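PDB 3B40: probable dipeptidase from Pseudomonas aeruginosa, which probably acts as a metal-dependent dipeptidase of the membrane dipeptidase (M19) family, hydrolysing dipeptides. Local coordinates for residues R9-H14 with E381-G386; K336-A341 with R376-E381; G266-L271 with E330-L335; G260-V265 with D343-K348. The protein carries 11 engineered substitutions. All coordinates share one frame; numbering follows the deposited sequence.

How the contacts relate
The four contacts run from a surface calcium site inward to strand 261-265 of a TIM barrel. R385 in contact 1 ties three of them together: its NH1 reaches D340 OD1 of contact 2 at 2.7 Å and D343 OD2 of contact 4 at 2.9 Å. Contacts 1 and 2 share E381 on helix 375-385, with centres about 10 Å apart. Contacts 2 and 4 share helix 335-349, and A341 CB packs 3.7 Å from V264 CG1. Contact 3 carries on from strand 261-265 of contact 4. Of the four, contact 1 alone holds a metal ligand, H14, whose side chain is also about 10 Å from a bound cadmium ion.

Contact 1: R9-H14 with E381-G386; sequences RKVMQH and ELITRG. Engineered in segment 9-14: Q13 (natural residue Lys). With CA (calcium ion), chain E.
H14 NE2 binds the calcium ion at 2.4 Å, while the same imidazole rests against I383 of the other helix. A water and D389 OD1 are further ligands of the ion. The ring is placed with CG anti to the backbone N (chi1 -175°), and I383 CD1 comes over one of its faces in a CH-pi contact, 3.9 Å from the centroid and displaced toward the rim. The second branch, I383 CG2, approaches ND1 to 3.6 Å; both branches lie on the same side of the ring, near ND1 and CG rather than at the metal-binding NE2. CG2 also meets V11 CG1 at 3.8 Å, the two side chains running past each other in opposite directions. V11 CG1 further touches T384 OG1, a hydroxyl hydrogen-bonded to A380 O one turn earlier. Helices 9-19 and 375-385 pack here at the protein surface, where the axes of 9-14 and 381-385 approach to 9.7 Å at 117°. Beyond I383 the second helix ends in a Schellman motif at G386, which has positive phi. On the flank of this helix E381 OE2 accepts from both R385 NE (3.0 Å) and R385 NH2 (3.2 Å), a side-on grip in the guanidinium plane.

Contact 2: K336-A341 with R376-E381; sequences KELVDA and RNVTAE
V339 on helix 335-349 and E381 on helix 375-385 join two successive helices of the outer layer of a TIM barrel. The closest touch is between carbon atoms: V339 CG2 lies 3.5 Å from E381 CG, with V339 CB at 3.8 Å from the same methylene. The glutamate leaves its helix with CG anti to the backbone N (chi1 -173°) and then bends at chi2 (58°). This lays its aliphatic part over the valine while the carboxylate turns aside, where OE1 is hydrogen-bonded to the hydroxyl of Y7. The valine therefore packs on a hydrocarbon segment, although its partner carries a charged end. Deeper in the same interface L338 CD2 meets V378 CG1 at 4.3 Å, a looser apolar contact, and W369 from a loop touches both side chains. In the barrel, helix 335-349 leads into strand 354-357, and helix 375-385 follows that strand, so the contact pairs the helices on either side of that strand in the sequence. On the outward flank of the first helix, K336 NZ forms a salt bridge with D340 OD2 (2.9 Å) one turn on, using the syn lone pair of the oxygen. The other carboxylate oxygen, OD1, is paired with R385, whose NH2 also donates to K336 O.

Contact 3: G266-L271 with E330-L335; sequences GFPAYL and EPKAGL
A333 sets its methyl against P268, where the two backbones come closest, with CA atoms 4.8 Å apart. A333 CB lies 3.6 Å from P268 O and 3.9 Å from P268 CB. The same methyl is 4.3 Å from L271 CB, so one small side chain meets both ends of the short turn 268-271. Next to it, the side chains of P268 and K332 lie side by side, pointing the same way, with P268 CG 4.1 Å from K332 CG; only the aliphatic part of the lysine takes part here. No hydrogen bond crosses between the segments.

The turn is held by its own backbone: Y270 N bonds to F267 O, and L271 N to P268 O at 2.9 Å, so the carbonyl that the A333 methyl approaches already has a donor. The rings of F267 and Y270 meet beside the turn, F267 CD2 standing 3.5 Å above the plane of Y270, over its centre. On the other segment the backbone of A333 is hydrogen-bonded to D367, and G334 occupies the N-cap of the helix that follows. Its N is hydrogen-bonded to E337 OE1, three residues into the helix, while E337 OE2 is paired with R272.

Further out, the turn directly follows strand 261-265 at the C-terminal end of the barrel strands, the end where TIM-barrel enzymes carry their active sites. G266 is joined by a backbone hydrogen bond to S357 at the end of strand 354-357, L271 leans on E337 and A341 of helix 335-349, and L335 reaches N377 and V378 of helix 375-385.

Contact 4: G260-V265 with D343-K348; sequences GVIQVV and DYTVKK
A chi1 of -50° puts OG1 of T345 beside its backbone N and CG2 opposite it, splitting the two branches between V264 and I262. In V264, chi1 of 177° sets CG1 opposite the backbone N and leaves CG2, opposite the carbonyl carbon, aimed at the threonine. These two side chains reach toward each other end on, V264 CG2 stopping 3.7 Å from T345 OG1. A methyl offers the hydroxyl no hydrogen bond, so this is packing; OG1 instead bonds to A341 O one turn back, which satisfies a buried polar atom inside its own helix. The methyl T345 CG2 nestles on I262, 3.9 Å from I262 CG2 and equally close to CD1, with the side chains crossing at a slant.

I262 and V264 project from the same side of strand 261-265, as alternate residues do, whereas Q263 between them points away from the helix and makes a weak bond to S27 on strand 25-29. Helix 335-349 joins strand 261-265 to its parallel neighbour 354-357 and covers the sheet as in the beta-alpha-beta crossovers of a TIM barrel, here with the long excursion 266-334 inserted before the helix. V354 of the neighbouring strand touches both V264 and T345, and M252 of helix 249-257 touches I262 and T345 alike. P237 from a loop also packs on the threonine.

Contact 1: R9-H14 with E381-G386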
# COMPACT_ATOMS: atom_id res chain seq x y z
N ARG A 9 -26.29 2.46 -17.75
CA ARG A 9 -25.43 3.21 -18.70
C ARG A 9 -25.33 4.67 -18.31
O ARG A 9 -24.29 5.27 -18.50
CB ARG A 9 -25.90 3.09 -20.16
CG ARG A 9 -25.45 1.83 -20.86
CD ARG A 9 -26.31 1.56 -22.10
NE ARG A 9 -26.72 0.16 -22.14
CZ ARG A 9 -27.97 -0.27 -22.01
NH1 ARG A 9 -28.98 0.59 -21.88
NH2 ARG A 9 -28.22 -1.58 -22.04
N LYS A 10 -26.41 5.24 -17.77
CA LYS A 10 -26.39 6.63 -17.35
C LYS A 10 -25.27 6.89 -16.32
O LYS A 10 -24.61 7.91 -16.38
CB LYS A 10 -27.72 7.04 -16.74
CG LYS A 10 -28.08 6.27 -15.47
CD LYS A 10 -29.23 6.89 -14.63
CE LYS A 10 -29.90 5.82 -13.76
NZ LYS A 10 -29.33 5.60 -12.36
N VAL A 11 -25.09 5.95 -15.38
CA VAL A 11 -24.05 6.06 -14.33
C VAL A 11 -22.65 5.84 -14.94
O VAL A 11 -21.77 6.65 -14.67
CB VAL A 11 -24.34 5.11 -13.11
CG1 VAL A 11 -23.21 5.15 -12.07
CG2 VAL A 11 -25.64 5.53 -12.43
N MET A 12 -22.48 4.81 -15.78
CA MET A 12 -21.21 4.51 -16.47
C MET A 12 -20.75 5.70 -17.31
O MET A 12 -19.57 6.05 -17.33
CB MET A 12 -21.33 3.28 -17.40
CG MET A 12 -21.67 1.92 -16.71
SD MET A 12 -22.08 0.55 -17.86
CE MET A 12 -20.55 0.39 -18.77
N GLN A 13 -21.71 6.30 -18.03
CA GLN A 13 -21.46 7.49 -18.87
C GLN A 13 -21.03 8.68 -18.03
O GLN A 13 -20.11 9.40 -18.37
CB GLN A 13 -22.73 7.89 -19.65
CG GLN A 13 -23.04 7.01 -20.87
CD GLN A 13 -21.88 6.91 -21.83
OE1 GLN A 13 -21.31 7.94 -22.24
NE2 GLN A 13 -21.48 5.67 -22.18
N HIS A 14 -21.73 8.88 -16.93
CA HIS A 14 -21.35 9.90 -15.98
C HIS A 14 -19.92 9.67 -15.46
O HIS A 14 -19.14 10.61 -15.38
CB HIS A 14 -22.36 9.91 -14.85
CG HIS A 14 -22.17 10.99 -13.85
ND1 HIS A 14 -22.84 10.99 -12.64
CD2 HIS A 14 -21.37 12.08 -13.84
CE1 HIS A 14 -22.47 12.04 -11.94
NE2 HIS A 14 -21.59 12.73 -12.64
N GLU A 381 -19.56 3.19 -8.58
CA GLU A 381 -20.08 2.84 -7.23
C GLU A 381 -20.19 4.07 -6.34
O GLU A 381 -21.17 4.20 -5.61
CB GLU A 381 -19.25 1.75 -6.56
CG GLU A 381 -19.82 1.20 -5.22
CD GLU A 381 -21.22 0.61 -5.30
OE1 GLU A 381 -21.62 0.09 -6.37
OE2 GLU A 381 -21.94 0.65 -4.27
N LEU A 382 -19.18 4.95 -6.36
CA LEU A 382 -19.24 6.26 -5.69
C LEU A 382 -20.41 7.14 -6.15
O LEU A 382 -21.18 7.68 -5.33
CB LEU A 382 -17.91 7.01 -5.82
CG LEU A 382 -16.70 6.42 -5.09
CD1 LEU A 382 -15.37 7.00 -5.65
CD2 LEU A 382 -16.88 6.62 -3.59
N ILE A 383 -20.57 7.29 -7.45
CA ILE A 383 -21.75 8.00 -7.98
C ILE A 383 -23.06 7.41 -7.39
O ILE A 383 -23.90 8.12 -6.84
CB ILE A 383 -21.78 7.96 -9.53
CG1 ILE A 383 -20.66 8.83 -10.10
CG2 ILE A 383 -23.11 8.43 -10.07
CD1 ILE A 383 -20.31 8.54 -11.57
N THR A 384 -23.18 6.10 -7.47
CA THR A 384 -24.36 5.37 -7.02
C THR A 384 -24.68 5.64 -5.53
O THR A 384 -25.85 5.74 -5.14
CB THR A 384 -24.14 3.87 -7.31
OG1 THR A 384 -24.00 3.71 -8.73
CG2 THR A 384 -25.30 3.01 -6.80
N ARG A 385 -23.65 5.80 -4.71
CA ARG A 385 -23.88 6.07 -3.30
C ARG A 385 -24.16 7.51 -2.98
O ARG A 385 -24.48 7.82 -1.83
CB ARG A 385 -22.73 5.59 -2.46
CG ARG A 385 -22.59 4.14 -2.63
CD ARG A 385 -22.40 3.44 -1.33
NE ARG A 385 -21.98 2.10 -1.65
CZ ARG A 385 -21.44 1.27 -0.78
NH1 ARG A 385 -21.22 1.66 0.47
NH2 ARG A 385 -21.11 0.08 -1.19
N GLY A 386 -24.03 8.39 -3.96
CA GLY A 386 -24.39 9.79 -3.77
C GLY A 386 -23.25 10.78 -3.56
O GLY A 386 -23.48 11.92 -3.16
CA CA E . -20.84 14.99 -12.94
O HOH W 1 -19.26 14.79 -14.77

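Contact 2: K336-A341 with R376-E381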
# COMPACT_ATOMS: atom_id res chain seq x y z
N LYS A 336 -18.74 -3.15 -3.54
CA LYS A 336 -19.62 -2.79 -2.43
C LYS A 336 -18.79 -2.58 -1.16
O LYS A 336 -18.92 -1.56 -0.49
CB LYS A 336 -20.67 -3.88 -2.16
CG LYS A 336 -21.55 -3.61 -0.90
CD LYS A 336 -22.47 -4.78 -0.56
CE LYS A 336 -23.35 -4.48 0.68
NZ LYS A 336 -22.48 -4.21 1.90
N GLU A 337 -17.95 -3.55 -0.85
CA GLU A 337 -17.08 -3.52 0.35
C GLU A 337 -16.04 -2.40 0.30
O GLU A 337 -15.81 -1.72 1.30
CB GLU A 337 -16.39 -4.86 0.51
CG GLU A 337 -17.34 -5.96 1.01
CD GLU A 337 -18.05 -6.74 -0.08
OE1 GLU A 337 -17.95 -6.40 -1.27
OE2 GLU A 337 -18.72 -7.74 0.28
N LEU A 338 -15.42 -2.22 -0.86
CA LEU A 338 -14.48 -1.14 -1.00
C LEU A 338 -15.14 0.20 -0.65
O LEU A 338 -14.56 1.00 0.08
CB LEU A 338 -13.88 -1.09 -2.41
CG LEU A 338 -12.91 0.07 -2.59
CD1 LEU A 338 -11.78 0.11 -1.53
CD2 LEU A 338 -12.34 0.11 -4.02
N VAL A 339 -16.33 0.45 -1.17
CA VAL A 339 -16.98 1.75 -0.90
C VAL A 339 -17.61 1.84 0.51
O VAL A 339 -17.70 2.92 1.09
CB VAL A 339 -17.93 2.15 -2.04
CG1 VAL A 339 -18.71 3.45 -1.70
CG2 VAL A 339 -17.09 2.35 -3.30
N ASP A 340 -18.06 0.71 1.05
CA ASP A 340 -18.42 0.66 2.50
C ASP A 340 -17.25 1.19 3.33
O ASP A 340 -17.43 2.02 4.23
CB ASP A 340 -18.67 -0.77 2.91
CG ASP A 340 -20.01 -1.30 2.45
OD1 ASP A 340 -20.88 -0.54 1.95
OD2 ASP A 340 -20.20 -2.53 2.62
N ALA A 341 -16.04 0.71 3.02
CA ALA A 341 -14.83 1.14 3.71
C ALA A 341 -14.59 2.63 3.49
O ALA A 341 -14.28 3.37 4.43
CB ALA A 341 -13.64 0.32 3.28
N ARG A 376 -12.82 3.52 -13.28
CA ARG A 376 -14.08 4.23 -13.41
C ARG A 376 -15.24 3.43 -12.81
O ARG A 376 -16.28 3.99 -12.50
CB ARG A 376 -14.34 4.62 -14.87
CG ARG A 376 -13.19 5.49 -15.42
CD ARG A 376 -13.30 5.83 -16.88
NE ARG A 376 -13.28 4.61 -17.68
CZ ARG A 376 -13.14 4.56 -18.99
NH1 ARG A 376 -13.02 5.69 -19.70
NH2 ARG A 376 -13.15 3.39 -19.59
N ASN A 377 -15.06 2.11 -12.70
CA ASN A 377 -15.97 1.23 -11.96
C ASN A 377 -16.08 1.64 -10.48
O ASN A 377 -17.17 1.56 -9.92
CB ASN A 377 -15.50 -0.21 -12.04
CG ASN A 377 -15.76 -0.84 -13.40
OD1 ASN A 377 -16.33 -0.19 -14.30
ND2 ASN A 377 -15.39 -2.12 -13.55
N VAL A 378 -14.97 2.09 -9.89
CA VAL A 378 -14.95 2.56 -8.49
C VAL A 378 -15.76 3.83 -8.47
O VAL A 378 -16.65 4.01 -7.62
CB VAL A 378 -13.48 2.85 -7.96
CG1 VAL A 378 -13.51 3.36 -6.53
CG2 VAL A 378 -12.59 1.61 -8.06
N THR A 379 -15.48 4.71 -9.44
CA THR A 379 -16.25 5.95 -9.56
C THR A 379 -17.76 5.72 -9.75
O THR A 379 -18.58 6.47 -9.22
CB THR A 379 -15.68 6.85 -10.67
OG1 THR A 379 -14.31 7.13 -10.36
CG2 THR A 379 -16.46 8.16 -10.76
N ALA A 380 -18.12 4.71 -10.52
CA ALA A 380 -19.53 4.35 -10.73
C ALA A 380 -20.24 3.96 -9.42
O ALA A 380 -21.40 4.32 -9.21
CB ALA A 380 -19.64 3.24 -11.72
N GLU A 381 -19.56 3.19 -8.58
CA GLU A 381 -20.08 2.84 -7.23
C GLU A 381 -20.19 4.07 -6.34
O GLU A 381 -21.17 4.20 -5.61
CB GLU A 381 -19.25 1.75 -6.56
CG GLU A 381 -19.82 1.20 -5.22
CD GLU A 381 -21.22 0.61 -5.30
OE1 GLU A 381 -21.62 0.09 -6.37
OE2 GLU A 381 -21.94 0.65 -4.27

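Contact 3: G266-L271 with E330-L335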
# COMPACT_ATOMS: atom_id res chain seq x y z
N GLY A 266 -8.19 -1.32 -1.89
CA GLY A 266 -8.97 -2.43 -2.47
C GLY A 266 -8.31 -3.79 -2.26
O GLY A 266 -8.03 -4.51 -3.23
N PHE A 267 -8.04 -4.13 -1.00
CA PHE A 267 -7.45 -5.43 -0.68
C PHE A 267 -8.55 -6.33 -0.10
O PHE A 267 -9.06 -6.07 1.01
CB PHE A 267 -6.24 -5.32 0.26
CG PHE A 267 -5.41 -6.57 0.30
CD1 PHE A 267 -4.25 -6.68 -0.46
CD2 PHE A 267 -5.81 -7.66 1.06
CE1 PHE A 267 -3.51 -7.84 -0.47
CE2 PHE A 267 -5.07 -8.83 1.08
CZ PHE A 267 -3.91 -8.93 0.31
N PRO A 268 -8.99 -7.32 -0.90
CA PRO A 268 -10.25 -8.01 -0.56
C PRO A 268 -10.35 -8.51 0.89
O PRO A 268 -11.35 -8.22 1.57
CB PRO A 268 -10.32 -9.16 -1.58
CG PRO A 268 -9.14 -9.08 -2.42
CD PRO A 268 -8.43 -7.78 -2.18
N ALA A 269 -9.34 -9.22 1.38
CA ALA A 269 -9.39 -9.77 2.75
C ALA A 269 -9.34 -8.74 3.88
O ALA A 269 -9.56 -9.10 5.05
CB ALA A 269 -8.28 -10.84 2.98
N TYR A 270 -9.05 -7.48 3.57
CA TYR A 270 -9.05 -6.44 4.59
C TYR A 270 -10.43 -5.76 4.59
O TYR A 270 -10.70 -4.89 5.44
CB TYR A 270 -8.01 -5.34 4.36
CG TYR A 270 -6.52 -5.68 4.21
CD1 TYR A 270 -5.98 -6.92 4.61
CD2 TYR A 270 -5.63 -4.72 3.69
CE1 TYR A 270 -4.60 -7.19 4.43
CE2 TYR A 270 -4.25 -4.97 3.53
CZ TYR A 270 -3.76 -6.21 3.89
OH TYR A 270 -2.41 -6.43 3.73
N LEU A 271 -11.29 -6.17 3.64
CA LEU A 271 -12.59 -5.53 3.42
C LEU A 271 -13.77 -6.43 3.75
O LEU A 271 -14.83 -5.95 4.13
CB LEU A 271 -12.72 -5.04 1.97
CG LEU A 271 -11.75 -3.95 1.50
CD1 LEU A 271 -11.80 -3.84 -0.04
CD2 LEU A 271 -12.02 -2.61 2.19
N GLU A 330 -11.00 -18.15 -1.36
CA GLU A 330 -12.01 -17.28 -0.76
C GLU A 330 -12.63 -16.45 -1.88
O GLU A 330 -11.89 -15.77 -2.62
CB GLU A 330 -11.37 -16.36 0.29
CG GLU A 330 -12.33 -15.31 0.90
CD GLU A 330 -13.46 -15.87 1.75
OE1 GLU A 330 -13.67 -17.11 1.79
OE2 GLU A 330 -14.17 -15.06 2.38
N PRO A 331 -13.96 -16.54 -2.06
CA PRO A 331 -14.62 -15.60 -3.00
C PRO A 331 -14.19 -14.14 -2.72
O PRO A 331 -14.24 -13.71 -1.58
CB PRO A 331 -16.12 -15.79 -2.70
CG PRO A 331 -16.19 -17.28 -2.31
CD PRO A 331 -14.93 -17.49 -1.46
N LYS A 332 -13.79 -13.39 -3.75
CA LYS A 332 -13.30 -12.00 -3.58
C LYS A 332 -14.37 -10.98 -3.20
O LYS A 332 -15.44 -10.92 -3.84
CB LYS A 332 -12.70 -11.48 -4.89
CG LYS A 332 -11.19 -11.52 -5.07
CD LYS A 332 -10.88 -10.97 -6.48
CE LYS A 332 -9.40 -11.07 -6.86
NZ LYS A 332 -8.62 -11.98 -5.96
N ALA A 333 -14.05 -10.15 -2.20
CA ALA A 333 -14.77 -8.91 -1.91
C ALA A 333 -14.92 -8.08 -3.18
O ALA A 333 -14.12 -8.21 -4.10
CB ALA A 333 -14.02 -8.06 -0.80
N GLY A 334 -15.93 -7.21 -3.21
CA GLY A 334 -16.22 -6.43 -4.41
C GLY A 334 -16.21 -4.93 -4.18
O GLY A 334 -15.73 -4.44 -3.16
N LEU A 335 -16.76 -4.19 -5.15
CA LEU A 335 -16.87 -2.75 -5.05
C LEU A 335 -17.77 -2.32 -3.91
O LEU A 335 -17.58 -1.26 -3.34
CB LEU A 335 -17.37 -2.13 -6.39
CG LEU A 335 -16.38 -2.20 -7.57
CD1 LEU A 335 -17.06 -1.88 -8.90
CD2 LEU A 335 -15.13 -1.32 -7.36

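Contact 4: G260-V265 with D343-K348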
# COMPACT_ATOMS: atom_id res chain seq x y z
N GLY A 260 -3.59 14.84 7.32
CA GLY A 260 -3.22 13.84 6.34
C GLY A 260 -4.37 13.08 5.70
O GLY A 260 -5.52 13.54 5.74
N VAL A 261 -4.06 11.91 5.13
CA VAL A 261 -5.07 11.19 4.33
C VAL A 261 -4.99 9.69 4.53
O VAL A 261 -3.90 9.13 4.60
CB VAL A 261 -4.98 11.49 2.76
CG1 VAL A 261 -6.14 10.87 2.03
CG2 VAL A 261 -4.98 12.99 2.47
N ILE A 262 -6.16 9.05 4.60
CA ILE A 262 -6.26 7.59 4.67
C ILE A 262 -6.66 7.10 3.30
O ILE A 262 -7.77 7.34 2.84
CB ILE A 262 -7.27 7.14 5.75
CG1 ILE A 262 -6.81 7.65 7.12
CG2 ILE A 262 -7.38 5.61 5.81
CD1 ILE A 262 -7.91 8.12 7.99
N GLN A 263 -5.72 6.46 2.61
CA GLN A 263 -5.99 6.01 1.24
C GLN A 263 -6.52 4.58 1.34
O GLN A 263 -5.75 3.64 1.52
CB GLN A 263 -4.73 6.12 0.38
CG GLN A 263 -4.17 7.55 0.28
CD GLN A 263 -4.72 8.36 -0.91
OE1 GLN A 263 -4.99 9.56 -0.77
NE2 GLN A 263 -4.87 7.72 -2.06
N VAL A 264 -7.84 4.44 1.21
CA VAL A 264 -8.55 3.18 1.45
C VAL A 264 -8.25 2.15 0.38
O VAL A 264 -8.47 2.40 -0.81
CB VAL A 264 -10.09 3.39 1.54
CG1 VAL A 264 -10.82 2.05 1.72
CG2 VAL A 264 -10.44 4.36 2.70
N VAL A 265 -7.80 0.97 0.80
CA VAL A 265 -7.21 0.03 -0.12
C VAL A 265 -8.19 -1.06 -0.58
O VAL A 265 -8.86 -1.68 0.24
CB VAL A 265 -5.91 -0.61 0.49
CG1 VAL A 265 -6.25 -1.50 1.70
CG2 VAL A 265 -5.17 -1.42 -0.54
N ASP A 343 -16.95 4.87 2.80
CA ASP A 343 -18.07 5.46 3.51
C ASP A 343 -17.73 5.59 5.00
O ASP A 343 -17.91 6.64 5.59
CB ASP A 343 -19.35 4.60 3.35
CG ASP A 343 -20.09 4.81 2.03
OD1 ASP A 343 -19.64 5.56 1.14
OD2 ASP A 343 -21.17 4.21 1.87
N TYR A 344 -17.25 4.50 5.59
CA TYR A 344 -16.89 4.47 7.02
C TYR A 344 -15.80 5.46 7.38
O TYR A 344 -15.87 6.12 8.40
CB TYR A 344 -16.47 3.05 7.44
CG TYR A 344 -16.21 2.95 8.93
CD1 TYR A 344 -17.26 2.67 9.82
CD2 TYR A 344 -14.94 3.16 9.45
CE1 TYR A 344 -17.02 2.59 11.19
CE2 TYR A 344 -14.69 3.10 10.82
CZ TYR A 344 -15.74 2.82 11.69
OH TYR A 344 -15.50 2.73 13.04
N THR A 345 -14.77 5.52 6.54
CA THR A 345 -13.61 6.34 6.80
C THR A 345 -14.01 7.81 6.71
O THR A 345 -13.61 8.62 7.56
CB THR A 345 -12.41 5.95 5.85
OG1 THR A 345 -12.22 4.54 5.90
CG2 THR A 345 -11.10 6.59 6.31
N VAL A 346 -14.84 8.13 5.71
CA VAL A 346 -15.36 9.47 5.53
C VAL A 346 -16.22 9.88 6.74
O VAL A 346 -16.05 10.98 7.25
CB VAL A 346 -16.13 9.61 4.19
CG1 VAL A 346 -16.93 10.91 4.15
CG2 VAL A 346 -15.19 9.50 2.98
N LYS A 347 -17.10 9.00 7.22
CA LYS A 347 -17.85 9.25 8.47
C LYS A 347 -16.98 9.67 9.62
O LYS A 347 -17.37 10.54 10.42
CB LYS A 347 -18.55 7.96 8.96
CG LYS A 347 -19.75 7.53 8.19
CD LYS A 347 -20.91 8.49 8.43
CE LYS A 347 -22.17 8.00 7.72
NZ LYS A 347 -23.25 8.96 8.02
N LYS A 348 -15.83 9.01 9.73
CA LYS A 348 -14.92 9.20 10.84
C LYS A 348 -14.01 10.44 10.68
O LYS A 348 -13.88 11.22 11.63
CB LYS A 348 -14.12 7.91 11.10
CG LYS A 348 -14.97 6.71 11.58
CD LYS A 348 -15.98 7.10 12.67
CE LYS A 348 -16.86 5.92 13.07
NZ LYS A 348 -17.71 6.18 14.26